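PDB 4QK0: GH127 beta-L-arabinofuranoside from Geobacillus stearothermophilus, which probably releases terminal beta-L-arabinofuranosyl residues from arabinose-containing sugars by hydrolysis, as a family 127 glycoside hydrolase. Local coordinates for residues A[99-110]-A[154-163]. Residues are numbered along the deposited sequence; the frame is centred on the assembly and turned at random.
Sequences EKLADDVIELLG and YFRATGKRRF
Lys-160 NZ is gripped by two carboxylates of helix 96-112, lying 2.6 Å from Glu-99 OE2 and 2.8 Å from Asp-103 OD2. It uses the syn lone pair of the aspartate oxygen but comes to the glutamate oxygen on the anti side; the lysine chain, extended beyond CG, carries the ammonium group to both. Arg-94 is a second partner of Glu-99 OE2 in this salt-bridge network. Asp-103 OD1 accepts a hydrogen bond from Tyr-154 OH (2.6 Å), the hydroxyl lying above the carboxylate plane, which stands nearly perpendicular (86°) to the ring. A leucine in place of Asp-103 would probably leave the tyrosine hydroxyl without its acceptor and Lys-160 with one carboxylate fewer. The Tyr-154 side chain, swung away from its own backbone N (chi1 -166°), enters as a knob among Glu-99, Ala-102, Asp-103 and Ile-106; Ile-106 CD1 makes a CH-pi contact over one ring face, 3.8 Å from its centroid, while Thr-158 CG2 lies over the opposite face. Further along, Arg-162 holds Glu-107 side-on, NE (3.0 Å) and NH2 (3.2 Å) both reaching OE1 from the same face of the carboxylate. Next to this salt bridge, Ile-106 CG2 packs on Phe-163 CB, and Leu-109 CD1 touches CE1 of the same phenylalanine. Helix 96-112 is thus tied to the end of helix 140-158, the following turn and the start of helix 162-177, consistent with the (alpha/alpha)6 barrel of this family's catalytic domain, with Leu-83 of helix 76-92 touching both Ala-102 and Phe-163.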
loop_
_atom_site.group_PDB
_atom_site.type_symbol
_atom_site.label_atom_id
_atom_site.label_comp_id
_atom_site.label_asym_id
_atom_site.label_seq_id
_atom_site.Cartn_x
_atom_site.Cartn_y
_atom_site.Cartn_z
ATOM N N GLU A 99 -20.245 41.455 -1.373
ATOM C CA GLU A 99 -20.487 41.862 -0.007
ATOM C C GLU A 99 -21.956 41.714 0.412
ATOM O O GLU A 99 -22.271 41.359 1.547
ATOM C CB GLU A 99 -20.025 43.293 0.169
ATOM C CG GLU A 99 -19.872 43.671 1.622
ATOM C CD GLU A 99 -18.907 44.833 1.852
ATOM O OE1 GLU A 99 -17.987 45.037 1.018
ATOM O OE2 GLU A 99 -19.075 45.523 2.883
ATOM N N LYS A 100 -22.859 41.997 -0.528
ATOM C CA LYS A 100 -24.292 41.844 -0.315
ATOM C C LYS A 100 -24.664 40.368 -0.112
ATOM O O LYS A 100 -25.434 40.030 0.794
ATOM C CB LYS A 100 -25.029 42.478 -1.517
ATOM C CG LYS A 100 -26.500 42.107 -1.739
ATOM C CD LYS A 100 -27.410 42.776 -0.724
ATOM C CE LYS A 100 -28.870 42.493 -1.067
ATOM N NZ LYS A 100 -29.741 42.649 0.129
ATOM N N LEU A 101 -24.128 39.479 -0.958
ATOM C CA LEU A 101 -24.351 38.044 -0.793
ATOM C C LEU A 101 -23.944 37.632 0.611
ATOM O O LEU A 101 -24.671 36.946 1.277
ATOM C CB LEU A 101 -23.546 37.230 -1.797
ATOM C CG LEU A 101 -23.941 37.373 -3.252
ATOM C CD1 LEU A 101 -22.984 36.549 -4.121
ATOM C CD2 LEU A 101 -25.381 36.927 -3.500
ATOM N N ALA A 102 -22.763 38.056 1.037
ATOM C CA ALA A 102 -22.252 37.705 2.378
ATOM C C ALA A 102 -23.113 38.256 3.474
ATOM O O ALA A 102 -23.494 37.534 4.403
ATOM C CB ALA A 102 -20.829 38.205 2.535
ATOM N N ASP A 103 -23.456 39.540 3.370
ATOM C CA ASP A 103 -24.370 40.153 4.361
ATOM C C ASP A 103 -25.686 39.404 4.525
ATOM O O ASP A 103 -26.140 39.255 5.632
ATOM C CB ASP A 103 -24.598 41.651 4.055
ATOM C CG ASP A 103 -23.342 42.516 4.360
ATOM O OD1 ASP A 103 -22.454 42.075 5.130
ATOM O OD2 ASP A 103 -23.224 43.607 3.800
ATOM N N ASP A 104 -26.272 38.923 3.424
ATOM C CA ASP A 104 -27.546 38.227 3.459
ATOM C C ASP A 104 -27.387 36.860 4.110
ATOM O O ASP A 104 -28.262 36.420 4.848
ATOM C CB ASP A 104 -28.118 38.016 2.040
ATOM C CG ASP A 104 -28.568 39.332 1.358
ATOM O OD1 ASP A 104 -28.728 40.352 2.059
ATOM O OD2 ASP A 104 -28.776 39.330 0.107
ATOM N N VAL A 105 -26.292 36.167 3.798
ATOM C CA VAL A 105 -26.022 34.889 4.423
ATOM C C VAL A 105 -25.870 35.115 5.899
ATOM O O VAL A 105 -26.404 34.380 6.714
ATOM C CB VAL A 105 -24.723 34.246 3.866
ATOM C CG1 VAL A 105 -24.295 33.033 4.683
ATOM C CG2 VAL A 105 -24.907 33.870 2.404
ATOM N N ILE A 106 -25.166 36.172 6.258
ATOM C CA ILE A 106 -24.926 36.470 7.657
ATOM C C ILE A 106 -26.220 36.714 8.396
ATOM O O ILE A 106 -26.400 36.236 9.529
ATOM C CB ILE A 106 -23.946 37.658 7.784
ATOM C CG1 ILE A 106 -22.544 37.213 7.408
ATOM C CG2 ILE A 106 -23.927 38.203 9.199
ATOM C CD1 ILE A 106 -21.570 38.329 7.106
ATOM N N GLU A 107 -27.154 37.437 7.771
ATOM C CA GLU A 107 -28.443 37.717 8.455
ATOM C C GLU A 107 -29.240 36.444 8.606
ATOM O O GLU A 107 -29.904 36.225 9.612
ATOM C CB GLU A 107 -29.241 38.800 7.717
ATOM C CG GLU A 107 -28.655 40.242 7.797
ATOM C CD GLU A 107 -28.450 40.790 9.229
ATOM O OE1 GLU A 107 -29.225 40.430 10.158
ATOM O OE2 GLU A 107 -27.531 41.610 9.450
ATOM N N LEU A 108 -29.120 35.572 7.606
ATOM C CA LEU A 108 -29.714 34.244 7.680
ATOM C C LEU A 108 -29.133 33.426 8.819
ATOM O O LEU A 108 -29.862 32.831 9.613
ATOM C CB LEU A 108 -29.546 33.515 6.359
ATOM C CG LEU A 108 -29.993 32.060 6.338
ATOM C CD1 LEU A 108 -31.451 31.921 6.690
ATOM C CD2 LEU A 108 -29.743 31.490 4.943
ATOM N N LEU A 109 -27.827 33.416 8.949
ATOM C CA LEU A 109 -27.250 32.763 10.121
ATOM C C LEU A 109 -27.841 33.329 11.408
ATOM O O LEU A 109 -28.202 32.565 12.310
ATOM C CB LEU A 109 -25.732 32.928 10.163
ATOM C CG LEU A 109 -24.972 32.354 8.980
ATOM C CD1 LEU A 109 -23.475 32.575 9.141
ATOM C CD2 LEU A 109 -25.231 30.874 8.805
ATOM N N GLY A 110 -27.896 34.671 11.502
ATOM C CA GLY A 110 -28.485 35.341 12.678
ATOM C C GLY A 110 -29.918 34.901 12.945
ATOM O O GLY A 110 -30.296 34.687 14.098
ATOM N N TYR A 154 -14.309 38.663 8.487
ATOM C CA TYR A 154 -15.257 39.516 7.831
ATOM C C TYR A 154 -15.273 40.890 8.544
ATOM O O TYR A 154 -15.356 41.913 7.900
ATOM C CB TYR A 154 -16.657 38.844 7.814
ATOM C CG TYR A 154 -17.602 39.516 6.855
ATOM C CD1 TYR A 154 -17.511 39.278 5.495
ATOM C CD2 TYR A 154 -18.558 40.439 7.300
ATOM C CE1 TYR A 154 -18.343 39.912 4.593
ATOM C CE2 TYR A 154 -19.405 41.074 6.409
ATOM C CZ TYR A 154 -19.292 40.805 5.053
ATOM O OH TYR A 154 -20.106 41.422 4.122
ATOM N N PHE A 155 -15.157 40.895 9.867
ATOM C CA PHE A 155 -15.012 42.152 10.587
ATOM C C PHE A 155 -13.776 42.964 10.193
ATOM O O PHE A 155 -13.859 44.162 9.918
ATOM C CB PHE A 155 -14.979 41.906 12.076
ATOM C CG PHE A 155 -14.772 43.158 12.853
ATOM C CD1 PHE A 155 -15.727 44.178 12.802
ATOM C CD2 PHE A 155 -13.623 43.356 13.585
ATOM C CE1 PHE A 155 -15.538 45.366 13.479
ATOM C CE2 PHE A 155 -13.430 44.543 14.282
ATOM C CZ PHE A 155 -14.387 45.537 14.233
ATOM N N ARG A 156 -12.641 42.314 10.147
ATOM C CA ARG A 156 -11.387 42.972 9.805
ATOM C C ARG A 156 -11.437 43.500 8.423
ATOM O O ARG A 156 -10.818 44.517 8.157
ATOM C CB ARG A 156 -10.167 42.023 9.935
ATOM C CG ARG A 156 -9.922 41.644 11.369
ATOM C CD ARG A 156 -8.669 40.834 11.622
ATOM N NE ARG A 156 -8.208 41.326 12.911
ATOM C CZ ARG A 156 -7.671 40.608 13.878
ATOM N NH1 ARG A 156 -7.481 39.301 13.717
ATOM N NH2 ARG A 156 -7.318 41.242 15.005
ATOM N N ALA A 157 -12.169 42.833 7.538
ATOM C CA ALA A 157 -12.224 43.269 6.138
ATOM C C ALA A 157 -13.209 44.382 5.871
ATOM O O ALA A 157 -12.989 45.196 4.991
ATOM C CB ALA A 157 -12.600 42.088 5.222
ATOM N N THR A 158 -14.363 44.322 6.517
ATOM C CA THR A 158 -15.440 45.227 6.156
ATOM C C THR A 158 -15.805 46.221 7.244
ATOM O O THR A 158 -16.539 47.158 6.972
ATOM C CB THR A 158 -16.730 44.466 5.842
ATOM O OG1 THR A 158 -17.191 43.787 7.024
ATOM C CG2 THR A 158 -16.516 43.501 4.715
ATOM N N GLY A 159 -15.354 45.998 8.466
ATOM C CA GLY A 159 -15.799 46.834 9.620
ATOM C C GLY A 159 -17.161 46.449 10.146
ATOM O O GLY A 159 -17.588 46.933 11.170
ATOM N N LYS A 160 -17.856 45.540 9.462
ATOM C CA LYS A 160 -19.192 45.129 9.899
ATOM C C LYS A 160 -19.145 44.045 10.958
ATOM O O LYS A 160 -18.661 42.961 10.705
ATOM C CB LYS A 160 -20.029 44.657 8.694
ATOM C CG LYS A 160 -20.201 45.734 7.645
ATOM C CD LYS A 160 -20.893 45.205 6.419
ATOM C CE LYS A 160 -21.048 46.325 5.414
ATOM N NZ LYS A 160 -21.414 45.755 4.089
ATOM N N ARG A 161 -19.778 44.331 12.084
ATOM C CA ARG A 161 -19.696 43.582 13.311
ATOM C C ARG A 161 -20.794 42.559 13.504
ATOM O O ARG A 161 -20.765 41.785 14.467
ATOM C CB ARG A 161 -20.007 44.590 14.475
ATOM C CG ARG A 161 -18.888 45.147 15.309
ATOM C CD ARG A 161 -19.351 45.483 16.718
ATOM N NE ARG A 161 -18.214 45.245 17.604
ATOM C CZ ARG A 161 -17.960 44.092 18.219
ATOM N NH1 ARG A 161 -18.800 43.080 18.102
ATOM N NH2 ARG A 161 -16.870 43.951 18.968
ATOM N N ARG A 162 -21.829 42.647 12.700
ATOM C CA ARG A 162 -22.980 41.774 12.864
ATOM C C ARG A 162 -22.589 40.273 13.031
ATOM O O ARG A 162 -23.042 39.593 13.949
ATOM C CB ARG A 162 -23.890 41.976 11.648
ATOM C CG ARG A 162 -25.132 41.137 11.642
ATOM C CD ARG A 162 -26.194 41.668 12.576
ATOM N NE ARG A 162 -27.337 40.768 12.426
ATOM C CZ ARG A 162 -27.827 39.950 13.363
ATOM N NH1 ARG A 162 -27.337 39.915 14.589
ATOM N NH2 ARG A 162 -28.849 39.163 13.058
ATOM N N PHE A 163 -21.711 39.786 12.160
ATOM C CA PHE A 163 -21.369 38.351 12.150
ATOM C C PHE A 163 -20.561 38.087 13.417
ATOM O O PHE A 163 -20.802 37.137 14.157
ATOM C CB PHE A 163 -20.614 38.032 10.852
ATOM C CG PHE A 163 -20.383 36.537 10.567
ATOM C CD1 PHE A 163 -20.966 35.518 11.324
ATOM C CD2 PHE A 163 -19.576 36.173 9.468
ATOM C CE1 PHE A 163 -20.727 34.175 11.000
ATOM C CE2 PHE A 163 -19.340 34.855 9.167
ATOM C CZ PHE A 163 -19.921 33.846 9.926
#